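Local coordinates for transcriptional regulator (LacI family) (Clostridium acetobutylicum ATCC 824, PDB 3G85), which probably acts as a DNA-binding transcription factor of the LacI family, its periplasmic-binding-protein-like core serving, as in relatives, to sense a small effector, at residues Ala168-Ile172 and Ser196-Gly202; Arg145-Phe149 and Leu192-Ser196; Arg228-Glu232 and Pro275-Arg279; Ser19-Ser23 and Ile74-Ser78. One frame throughout, in Å; residues are numbered along the deposited sequence.

Contact 1: Ala168-Ile172 and Ser196-Gly202; sequences AENSI and SDSIALG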
loop_
_atom_site.group_PDB
_atom_site.type_symbol
_atom_site.label_atom_id
_atom_site.label_comp_id
_atom_site.label_asym_id
_atom_site.label_seq_id
_atom_site.Cartn_x
_atom_site.Cartn_y
_atom_site.Cartn_z
ATOM N N ALA A 168 -3.983 15.358 -0.317
ATOM C CA ALA A 168 -4.616 15.137 0.988
ATOM C C ALA A 168 -3.673 14.466 1.970
ATOM O O ALA A 168 -2.766 13.711 1.575
ATOM C CB ALA A 168 -5.873 14.267 0.819
ATOM N N GLU A 169 -3.894 14.708 3.260
ATOM C CA GLU A 169 -3.241 13.890 4.285
ATOM C C GLU A 169 -3.862 12.511 4.349
ATOM O O GLU A 169 -5.075 12.355 4.125
ATOM C CB GLU A 169 -3.368 14.526 5.656
ATOM C CG GLU A 169 -2.210 15.407 6.018
ATOM C CD GLU A 169 -2.585 16.393 7.108
ATOM O OE1 GLU A 169 -3.658 16.206 7.768
ATOM O OE2 GLU A 169 -1.804 17.365 7.296
ATOM N N ASN A 170 -3.024 11.503 4.641
ATOM C CA ASN A 170 -3.491 10.133 4.650
ATOM C C ASN A 170 -4.169 9.799 5.977
ATOM O O ASN A 170 -3.571 9.129 6.843
ATOM C CB ASN A 170 -2.383 9.133 4.364
ATOM C CG ASN A 170 -2.919 7.738 4.084
ATOM O OD1 ASN A 170 -4.137 7.485 4.118
ATOM N ND2 ASN A 170 -2.012 6.819 3.811
ATOM N N SER A 171 -5.408 10.254 6.126
ATOM C CA SER A 171 -6.197 9.954 7.337
ATOM C C SER A 171 -7.647 10.181 6.970
ATOM O O SER A 171 -7.934 10.757 5.887
ATOM C CB SER A 171 -5.792 10.860 8.504
ATOM O OG SER A 171 -6.113 12.219 8.232
ATOM N N ILE A 172 -8.557 9.732 7.835
ATOM C CA ILE A 172 -9.959 10.004 7.602
ATOM C C ILE A 172 -10.203 11.524 7.618
ATOM O O ILE A 172 -10.914 12.074 6.746
ATOM C CB ILE A 172 -10.859 9.258 8.596
ATOM C CG1 ILE A 172 -10.659 7.734 8.414
ATOM C CG2 ILE A 172 -12.352 9.604 8.358
ATOM C CD1 ILE A 172 -11.527 6.912 9.325
ATOM N N SER A 196 -5.941 6.107 -0.969
ATOM C CA SER A 196 -5.994 5.340 0.294
ATOM C C SER A 196 -7.451 5.171 0.712
ATOM O O SER A 196 -8.317 6.025 0.410
ATOM C CB SER A 196 -5.144 5.985 1.411
ATOM O OG SER A 196 -5.903 6.839 2.239
ATOM N N ASP A 197 -7.733 4.062 1.389
ATOM C CA ASP A 197 -9.083 3.835 1.910
ATOM C C ASP A 197 -9.430 4.797 3.040
ATOM O O ASP A 197 -10.599 5.161 3.160
ATOM C CB ASP A 197 -9.274 2.402 2.400
ATOM C CG ASP A 197 -8.290 2.050 3.503
ATOM O OD1 ASP A 197 -7.079 2.035 3.206
ATOM O OD2 ASP A 197 -8.725 1.879 4.676
ATOM N N SER A 198 -8.456 5.264 3.824
ATOM C CA SER A 198 -8.760 6.227 4.899
ATOM C C SER A 198 -9.285 7.518 4.280
ATOM O O SER A 198 -10.216 8.136 4.780
ATOM C CB SER A 198 -7.513 6.559 5.737
ATOM O OG SER A 198 -7.168 5.437 6.523
ATOM N N ILE A 199 -8.664 7.915 3.174
ATOM C CA ILE A 199 -9.098 9.093 2.454
ATOM C C ILE A 199 -10.534 8.884 1.996
ATOM O O ILE A 199 -11.395 9.765 2.165
ATOM C CB ILE A 199 -8.124 9.400 1.288
ATOM C CG1 ILE A 199 -6.829 10.043 1.834
ATOM C CG2 ILE A 199 -8.809 10.264 0.214
ATOM C CD1 ILE A 199 -5.785 10.224 0.788
ATOM N N ALA A 200 -10.813 7.723 1.416
ATOM C CA ALA A 200 -12.170 7.426 0.916
ATOM C C ALA A 200 -13.226 7.446 2.019
ATOM O O ALA A 200 -14.346 7.935 1.821
ATOM C CB ALA A 200 -12.174 6.067 0.200
ATOM N N LEU A 201 -12.872 6.947 3.195
ATOM C CA LEU A 201 -13.830 6.952 4.310
ATOM C C LEU A 201 -14.178 8.377 4.763
ATOM O O LEU A 201 -15.356 8.678 5.038
ATOM C CB LEU A 201 -13.304 6.156 5.498
ATOM C CG LEU A 201 -13.213 4.647 5.227
ATOM C CD1 LEU A 201 -12.470 3.997 6.413
ATOM C CD2 LEU A 201 -14.618 4.006 4.906
ATOM N N GLY A 202 -13.182 9.251 4.766
ATOM C CA GLY A 202 -13.404 10.665 5.080
ATOM C C GLY A 202 -14.269 11.349 4.018
ATOM O O GLY A 202 -15.158 12.158 4.341
#

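Contact 2: Arg145-Phe149 and Leu192-Ser196; sequences RNKGF and LFCNS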
loop_
_atom_site.group_PDB
_atom_site.type_symbol
_atom_site.label_atom_id
_atom_site.label_comp_id
_atom_site.label_asym_id
_atom_site.label_seq_id
_atom_site.Cartn_x
_atom_site.Cartn_y
_atom_site.Cartn_z
ATOM N N ARG A 145 1.104 3.394 -8.691
ATOM C CA ARG A 145 -0.349 3.186 -8.620
ATOM C C ARG A 145 -1.075 4.376 -9.245
ATOM O O ARG A 145 -2.077 4.224 -9.976
ATOM C CB ARG A 145 -0.832 2.951 -7.162
ATOM C CG ARG A 145 -0.509 1.560 -6.659
ATOM C CD ARG A 145 -1.174 1.195 -5.321
ATOM N NE ARG A 145 -0.788 1.948 -4.125
ATOM C CZ ARG A 145 0.224 1.660 -3.297
ATOM N NH1 ARG A 145 1.041 0.650 -3.531
ATOM N NH2 ARG A 145 0.421 2.408 -2.220
ATOM N N ASN A 146 -0.574 5.571 -8.951
ATOM C CA ASN A 146 -1.188 6.776 -9.519
ATOM C C ASN A 146 -1.045 6.834 -11.033
ATOM O O ASN A 146 -2.021 7.134 -11.742
ATOM C CB ASN A 146 -0.585 8.026 -8.905
ATOM C CG ASN A 146 -0.868 8.133 -7.421
ATOM O OD1 ASN A 146 -1.808 7.535 -6.912
ATOM N ND2 ASN A 146 -0.033 8.902 -6.716
ATOM N N LYS A 147 0.163 6.540 -11.497
ATOM C CA LYS A 147 0.491 6.516 -12.923
ATOM C C LYS A 147 -0.381 5.500 -13.636
ATOM O O LYS A 147 -0.918 5.789 -14.710
ATOM C CB LYS A 147 1.966 6.175 -13.156
ATOM C CG LYS A 147 2.973 7.188 -12.584
ATOM C CD LYS A 147 4.395 6.820 -13.035
ATOM C CE LYS A 147 5.386 7.929 -12.712
ATOM N NZ LYS A 147 6.646 7.250 -12.271
ATOM N N GLY A 148 -0.560 4.326 -13.022
ATOM C CA GLY A 148 -1.449 3.307 -13.583
ATOM C C GLY A 148 -2.871 3.833 -13.792
ATOM O O GLY A 148 -3.487 3.572 -14.839
ATOM N N PHE A 149 -3.394 4.563 -12.812
ATOM C CA PHE A 149 -4.730 5.142 -12.921
ATOM C C PHE A 149 -4.788 6.239 -14.005
ATOM O O PHE A 149 -5.643 6.201 -14.885
ATOM C CB PHE A 149 -5.224 5.727 -11.577
ATOM C CG PHE A 149 -6.621 6.284 -11.650
ATOM C CD1 PHE A 149 -7.705 5.422 -11.683
ATOM C CD2 PHE A 149 -6.853 7.675 -11.717
ATOM C CE1 PHE A 149 -9.011 5.898 -11.748
ATOM C CE2 PHE A 149 -8.170 8.183 -11.821
ATOM C CZ PHE A 149 -9.250 7.305 -11.855
ATOM N N LEU A 192 -14.314 9.156 -8.852
ATOM C CA LEU A 192 -13.290 9.603 -7.932
ATOM C C LEU A 192 -12.381 8.447 -7.534
ATOM O O LEU A 192 -12.851 7.441 -7.042
ATOM C CB LEU A 192 -13.943 10.230 -6.678
ATOM C CG LEU A 192 -12.952 10.648 -5.573
ATOM C CD1 LEU A 192 -12.071 11.831 -6.009
ATOM C CD2 LEU A 192 -13.710 10.982 -4.291
ATOM N N PHE A 193 -11.086 8.616 -7.767
ATOM C CA PHE A 193 -10.065 7.701 -7.286
ATOM C C PHE A 193 -9.426 8.241 -6.001
ATOM O O PHE A 193 -8.957 9.380 -5.964
ATOM C CB PHE A 193 -9.008 7.536 -8.372
ATOM C CG PHE A 193 -7.819 6.702 -7.970
ATOM C CD1 PHE A 193 -7.959 5.316 -7.762
ATOM C CD2 PHE A 193 -6.566 7.285 -7.868
ATOM C CE1 PHE A 193 -6.854 4.531 -7.456
ATOM C CE2 PHE A 193 -5.423 6.489 -7.541
ATOM C CZ PHE A 193 -5.592 5.117 -7.329
ATOM N N CYS A 194 -9.395 7.426 -4.951
ATOM C CA CYS A 194 -8.661 7.816 -3.727
ATOM C C CYS A 194 -7.510 6.850 -3.545
ATOM O O CYS A 194 -7.719 5.646 -3.591
ATOM C CB CYS A 194 -9.558 7.760 -2.492
ATOM S SG CYS A 194 -10.999 8.866 -2.549
ATOM N N ASN A 195 -6.309 7.354 -3.343
ATOM C CA ASN A 195 -5.175 6.423 -3.269
ATOM C C ASN A 195 -4.969 5.872 -1.852
ATOM O O ASN A 195 -3.937 5.248 -1.568
ATOM C CB ASN A 195 -3.880 7.003 -3.907
ATOM C CG ASN A 195 -3.190 8.062 -3.046
ATOM O OD1 ASN A 195 -3.768 8.598 -2.112
ATOM N ND2 ASN A 195 -1.922 8.366 -3.370
ATOM N N SER A 196 -5.941 6.107 -0.969
ATOM C CA SER A 196 -5.994 5.340 0.294
ATOM C C SER A 196 -7.451 5.171 0.712
ATOM O O SER A 196 -8.317 6.025 0.410
ATOM C CB SER A 196 -5.144 5.985 1.411
ATOM O OG SER A 196 -5.903 6.839 2.239
HETATM O O HOH W 1 -0.801 6.127 -4.872
#

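Contact 3: Arg228-Glu232 and Pro275-Arg279; sequences REYTE and PLILR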
loop_
_atom_site.group_PDB
_atom_site.type_symbol
_atom_site.label_atom_id
_atom_site.label_comp_id
_atom_site.label_asym_id
_atom_site.label_seq_id
_atom_site.Cartn_x
_atom_site.Cartn_y
_atom_site.Cartn_z
ATOM N N ARG A 228 -9.573 -4.448 5.382
ATOM C CA ARG A 228 -10.663 -4.548 4.396
ATOM C C ARG A 228 -12.087 -4.362 4.980
ATOM O O ARG A 228 -13.015 -3.940 4.262
ATOM C CB ARG A 228 -10.620 -5.924 3.718
ATOM C CG ARG A 228 -9.407 -6.180 2.803
ATOM C CD ARG A 228 -9.589 -7.579 2.135
ATOM N NE ARG A 228 -8.580 -7.781 1.095
ATOM C CZ ARG A 228 -8.088 -8.968 0.703
ATOM N NH1 ARG A 228 -8.516 -10.094 1.282
ATOM N NH2 ARG A 228 -7.166 -9.021 -0.266
ATOM N N GLU A 229 -12.282 -4.688 6.255
ATOM C CA GLU A 229 -13.630 -4.600 6.807
ATOM C C GLU A 229 -14.193 -3.166 6.906
ATOM O O GLU A 229 -15.424 -2.976 6.911
ATOM C CB GLU A 229 -13.738 -5.327 8.165
ATOM C CG GLU A 229 -13.877 -6.836 7.963
ATOM C CD GLU A 229 -14.265 -7.604 9.211
ATOM O OE1 GLU A 229 -14.778 -7.011 10.188
ATOM O OE2 GLU A 229 -14.035 -8.830 9.194
ATOM N N TYR A 230 -13.317 -2.169 7.040
ATOM C CA TYR A 230 -13.800 -0.788 7.147
ATOM C C TYR A 230 -14.528 -0.360 5.875
ATOM O O TYR A 230 -15.546 0.330 5.918
ATOM C CB TYR A 230 -12.679 0.187 7.502
ATOM C CG TYR A 230 -12.202 0.068 8.924
ATOM C CD1 TYR A 230 -12.968 0.565 9.987
ATOM C CD2 TYR A 230 -10.981 -0.527 9.214
ATOM C CE1 TYR A 230 -12.529 0.451 11.314
ATOM C CE2 TYR A 230 -10.525 -0.644 10.549
ATOM C CZ TYR A 230 -11.303 -0.148 11.576
ATOM O OH TYR A 230 -10.871 -0.264 12.873
ATOM N N THR A 231 -14.005 -0.775 4.731
ATOM C CA THR A 231 -14.645 -0.426 3.461
ATOM C C THR A 231 -15.716 -1.463 3.061
ATOM O O THR A 231 -16.593 -1.159 2.243
ATOM C CB THR A 231 -13.607 -0.290 2.332
ATOM O OG1 THR A 231 -12.757 -1.451 2.326
ATOM C CG2 THR A 231 -12.742 0.984 2.542
ATOM N N GLU A 232 -15.654 -2.672 3.644
ATOM C CA GLU A 232 -16.699 -3.685 3.362
ATOM C C GLU A 232 -18.040 -3.202 3.915
ATOM O O GLU A 232 -19.073 -3.347 3.273
ATOM C CB GLU A 232 -16.366 -5.048 3.972
ATOM C CG GLU A 232 -17.359 -6.175 3.537
ATOM C CD GLU A 232 -17.023 -7.540 4.081
ATOM O OE1 GLU A 232 -16.027 -7.693 4.802
ATOM O OE2 GLU A 232 -17.800 -8.487 3.812
ATOM N N PRO A 275 -6.089 -7.425 -5.704
ATOM C CA PRO A 275 -7.417 -7.696 -6.307
ATOM C C PRO A 275 -8.363 -6.509 -6.291
ATOM O O PRO A 275 -8.414 -5.757 -5.293
ATOM C CB PRO A 275 -8.021 -8.765 -5.396
ATOM C CG PRO A 275 -7.404 -8.486 -4.063
ATOM C CD PRO A 275 -5.951 -8.077 -4.395
ATOM N N LEU A 276 -9.134 -6.355 -7.366
ATOM C CA LEU A 276 -10.278 -5.458 -7.316
ATOM C C LEU A 276 -11.411 -6.141 -6.571
ATOM O O LEU A 276 -11.877 -7.254 -6.946
ATOM C CB LEU A 276 -10.706 -5.014 -8.721
ATOM C CG LEU A 276 -12.031 -4.246 -8.874
ATOM C CD1 LEU A 276 -11.901 -2.816 -8.386
ATOM C CD2 LEU A 276 -12.418 -4.255 -10.344
ATOM N N ILE A 277 -11.853 -5.508 -5.493
ATOM C CA ILE A 277 -12.896 -6.088 -4.658
ATOM C C ILE A 277 -14.123 -5.214 -4.800
ATOM O O ILE A 277 -14.183 -4.136 -4.259
ATOM C CB ILE A 277 -12.465 -6.227 -3.203
ATOM C CG1 ILE A 277 -11.147 -7.021 -3.111
ATOM C CG2 ILE A 277 -13.596 -6.871 -2.345
ATOM C CD1 ILE A 277 -10.628 -7.260 -1.694
ATOM N N LEU A 278 -15.099 -5.687 -5.575
ATOM C CA LEU A 278 -16.322 -4.913 -5.820
ATOM C C LEU A 278 -17.224 -4.896 -4.597
ATOM O O LEU A 278 -17.549 -5.942 -4.016
ATOM C CB LEU A 278 -17.099 -5.498 -7.016
ATOM C CG LEU A 278 -16.401 -5.595 -8.374
ATOM C CD1 LEU A 278 -17.326 -6.235 -9.434
ATOM C CD2 LEU A 278 -15.929 -4.238 -8.832
ATOM N N ARG A 279 -17.589 -3.698 -4.180
ATOM C CA ARG A 279 -18.522 -3.513 -3.084
ATOM C C ARG A 279 -19.785 -2.913 -3.668
ATOM O O ARG A 279 -19.721 -2.150 -4.623
ATOM C CB ARG A 279 -17.923 -2.615 -1.992
ATOM C CG ARG A 279 -17.262 -3.385 -0.861
ATOM C CD ARG A 279 -16.008 -4.072 -1.331
ATOM N NE ARG A 279 -15.294 -4.770 -0.239
ATOM C CZ ARG A 279 -14.402 -4.173 0.554
ATOM N NH1 ARG A 279 -14.113 -2.887 0.379
ATOM N NH2 ARG A 279 -13.761 -4.870 1.495
#

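Contact 4: Ser19-Ser23 and Ile74-Ser78; sequences SSDIS and IANIS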
loop_
_atom_site.group_PDB
_atom_site.type_symbol
_atom_site.label_atom_id
_atom_site.label_comp_id
_atom_site.label_asym_id
_atom_site.label_seq_id
_atom_site.Cartn_x
_atom_site.Cartn_y
_atom_site.Cartn_z
ATOM N N SER A 19 9.147 1.739 9.346
ATOM C CA SER A 19 9.455 3.175 9.202
ATOM C C SER A 19 8.345 4.089 9.786
ATOM O O SER A 19 7.138 3.818 9.646
ATOM C CB SER A 19 9.664 3.477 7.725
ATOM O OG SER A 19 10.048 4.826 7.571
ATOM N N SER A 20 8.757 5.175 10.428
ATOM C CA SER A 20 7.801 6.129 11.009
ATOM C C SER A 20 6.940 6.859 9.947
ATOM O O SER A 20 5.908 7.453 10.279
ATOM C CB SER A 20 8.568 7.129 11.916
ATOM O OG SER A 20 9.397 7.942 11.114
ATOM N N ASP A 21 7.341 6.854 8.686
ATOM C CA ASP A 21 6.496 7.537 7.680
ATOM C C ASP A 21 5.231 6.732 7.294
ATOM O O ASP A 21 4.307 7.285 6.703
ATOM C CB ASP A 21 7.288 7.982 6.445
ATOM C CG ASP A 21 7.931 6.827 5.693
ATOM O OD1 ASP A 21 7.993 5.691 6.211
ATOM O OD2 ASP A 21 8.383 7.070 4.550
ATOM N N ILE A 22 5.207 5.438 7.638
ATOM C CA ILE A 22 4.097 4.588 7.286
ATOM C C ILE A 22 2.897 4.928 8.182
ATOM O O ILE A 22 3.047 5.109 9.400
ATOM C CB ILE A 22 4.420 3.091 7.432
ATOM C CG1 ILE A 22 5.716 2.717 6.653
ATOM C CG2 ILE A 22 3.204 2.277 6.954
ATOM C CD1 ILE A 22 6.346 1.360 7.068
ATOM N N SER A 23 1.718 4.992 7.571
ATOM C CA SER A 23 0.475 5.090 8.317
ATOM C C SER A 23 0.421 3.965 9.355
ATOM O O SER A 23 0.471 2.786 8.995
ATOM C CB SER A 23 -0.702 4.974 7.353
ATOM O OG SER A 23 -1.915 4.944 8.081
ATOM N N ILE A 74 11.864 -5.287 5.564
ATOM C CA ILE A 74 11.727 -3.831 5.679
ATOM C C ILE A 74 10.432 -3.426 5.048
ATOM O O ILE A 74 10.279 -3.583 3.840
ATOM C CB ILE A 74 12.825 -3.072 4.955
ATOM C CG1 ILE A 74 14.199 -3.728 5.132
ATOM C CG2 ILE A 74 12.760 -1.586 5.385
ATOM C CD1 ILE A 74 14.670 -4.001 6.564
ATOM N N ALA A 75 9.505 -2.920 5.864
ATOM C CA ALA A 75 8.146 -2.605 5.398
ATOM C C ALA A 75 8.077 -1.505 4.325
ATOM O O ALA A 75 7.302 -1.622 3.366
ATOM C CB ALA A 75 7.251 -2.268 6.584
ATOM N N ASN A 76 8.869 -0.434 4.495
ATOM C CA ASN A 76 8.861 0.676 3.541
ATOM C C ASN A 76 10.210 1.368 3.512
ATOM O O ASN A 76 10.391 2.404 4.175
ATOM C CB ASN A 76 7.726 1.700 3.882
ATOM C CG ASN A 76 7.716 2.902 2.924
ATOM O OD1 ASN A 76 7.822 2.731 1.701
ATOM N ND2 ASN A 76 7.609 4.119 3.478
ATOM N N ILE A 77 11.178 0.787 2.795
ATOM C CA ILE A 77 12.528 1.327 2.830
ATOM C C ILE A 77 12.570 2.668 2.068
ATOM O O ILE A 77 11.920 2.805 1.029
ATOM C CB ILE A 77 13.561 0.302 2.290
ATOM C CG1 ILE A 77 14.988 0.740 2.674
ATOM C CG2 ILE A 77 13.338 0.029 0.757
ATOM C CD1 ILE A 77 15.986 -0.389 2.741
ATOM N N SER A 78 13.245 3.668 2.640
ATOM C CA SER A 78 13.410 4.980 1.958
ATOM C C SER A 78 14.528 4.887 0.922
ATOM O O SER A 78 15.364 3.977 0.984
ATOM C CB SER A 78 13.758 6.080 2.970
ATOM O OG SER A 78 15.068 5.878 3.499
HETATM O O HOH W 2 10.124 0.314 6.973
HETATM O O HOH W 3 10.546 5.514 4.212
#

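Contact 1: Ala168-Ile172 and Ser196-Gly202
The backbones of Ile172 and Gly202 come within 4.3 Å, CA to CA, where the loop 168-172 swings past the first turns of helix 197-209. Both segments belong to a Rossmann-like alpha/beta domain of the periplasmic-binding-protein type, and each leads from the C-terminal end of a parallel strand into a helix. Two CA-H...O contacts mark the closeness: Ile172 CA lies 3.4 Å from Ser198 O, and Gly202 CA lies 3.3 Å from Ile172 O. Gly202 presents only hydrogens here, which lets the two chains lie so near. Before this point the loop makes an inverse gamma turn centred on Asn170, whose CG stands anti to the backbone N (chi1 -168°) and carries OD1 to the start of the other helix. There Ser196, the N-cap, donates from OG to Asn170 OD1, approaching from above the carbonyl plane (43° out of it) rather than along a lone pair. The same OG accepts from Ile199 N at 3.1 Å, so one hydroxyl caps its own helix and ties the loop to it. Apolar contacts accompany this polar link: the CD1 of Ile199 reaches Ala168 CB, while Ile172 lays its CG2 branch on Gly202 and directs CD1 toward Leu201. Ser171, the N-cap of helix 172-182, accepts from Gly174 N with its OG. The link between the two helix starts is the Ser196 OG to Asn170 OD1 bond, 2.7 Å long.

Contact 2: Arg145-Phe149 and Leu192-Ser196
Phe149 and Phe193 both hold CG anti to the backbone N, with chi1 of -178° and 175°, and these matching torsions send the two rings past each other in opposite directions between helix 140-155 and strand 191-194. The result is an offset stack, nearly parallel at 9°, with ring centroids 4.4 Å apart. Each ring also rests on the other's methylene: Phe193 CB sits 3.6 Å from the centroid of the Phe149 ring, and Phe149 CB lies over the face of the Phe193 ring, 4.2 Å from its centroid. Two CH-pi contacts thus reinforce the stack, and its nearest atoms, Phe149 CZ and Phe193 CB, are 3.5 Å apart. One turn back along the helix, Asn146 OD1 lies at the edge of the Phe193 ring, in its plane, 3.8 Å from CE2. This oxygen does not bond directly to Asn195, but a link is made through water: the water donates to Asn146 OD1 at 2.7 Å and accepts from Asn195 ND2 at 2.9 Å. The other end of the Asn195 amide is held by Thr135 N, which fixes how the group is turned. Arg145 bonds to Asn111 and to a glycerol probably from the crystallisation liquor. Helix and strand run nearly antiparallel, as is usual for a helix packed on a parallel sheet, while Ala118 of helix 111-124 packs against both rings and strands 131-134 and 219-224 flank Phe193 within the sheet.

Contact 3: Arg228-Glu232 and Pro275-Arg279
Arg279 reaches across to the short helix 228-232 with its guanidinium, whose two terminal nitrogens find different acceptors. NH1 donates to Thr231 OG1 at 2.8 Å, a fairly straight bond (160°) lying in the guanidinium plane. NH2 makes a weak bond to Arg228 O at 3.0 Å, bent to 134°; that carbonyl also accepts from Glu232 N in the helix. NH1 has a second acceptor in Val238 O, so the group is pinned between the helix and the chain leading into strand 239-242, where Thr239 OG1 accepts from Arg279 N. One face of the guanidinium lies on Glu232, with CB 3.6 Å from Arg279 NH2. A bend at chi2 (69°) turns the Arg279 chain toward the helix. The other arginine is used differently. Arg228 NE forms a salt bridge with Asp242, while Ile277 CD1 presses over one face of the Arg228 guanidinium, 3.5 Å from NE. Pro275 CG approaches the same side chain near NH2, so an apolar cover lies beside the charged group. Ile277 and Pro275 keep backbone bonds with Ile240 and Asp242. An antiparallel edge strand thus closes an otherwise parallel sheet, and the arginine just after it ties the short helix 228-232 to that edge, within the periplasmic-binding-protein-like fold.

Contact 4: Ser19-Ser23 and Ile74-Ser78
Asp21 OD1 is gripped by two donors that come from opposite faces of its carboxylate. Ser19 OG donates at 2.6 Å from well above the plane, and Asn76 ND2 donates at 3.2 Å on the syn side, keeping Asp21 OD1 within 12° of its own amide plane. The first bond lies inside the type I turn running from Ser19 to Ile22, closed by Ile22 N to Ser19 O; the second joins that turn to the loop after strand 71-74. Asp21 places its CG between the backbone N and the carbonyl carbon (chi1 61°), which lifts the carboxylate back over Ser19 and toward Asn76. Two waters fill in the rest. One donates to Asp21 OD2 at 2.7 Å and to Asn76 O, thus bridging side chain and backbone, and the other accepts from both Ser19 N and Asn76 N at 2.9 Å. The two donors and the water would probably stabilise a charged carboxylate here. The far end of the Asn76 amide is also secured, since its OD1 accepts from Arg99 and from Asn139. Next to the polar group, the side chains of Ile22 and Asn76 run alongside each other, antiparallel, with Ile22 CD1 3.5 Å from Asn76 CB and 3.8 Å from Ala75 CB. Both segments lead out of the C-terminal ends of adjacent parallel strands, 13-19 and 71-74, into loops before helices 27-40 and 79-87; strand 46-52 lies on the other side of strand 13-19, and its Tyr52 touches Ser19.

Overall arrangement
Contact 4 comes first in the chain and belongs to the sheet containing strands 13-19 and 71-74; the other three gather around the second sheet, about 18 to 24 Å away between centres. Contacts 1 and 2 alternate along the chain and share Ser196, so strand 191-194 and the helix that follows it, 197-209, are held by different partners. Contact 3 follows, reaching the same second sheet at its antiparallel edge, and touches contact 1 where Asp197 and Leu201 pack on Tyr230 and Thr231. Contact 4 meets contact 1 only loosely, at Asn170 and Ser23. This two-sheet layout matches the periplasmic-binding-protein core, where, as in relatives, effector binding lies between the lobes.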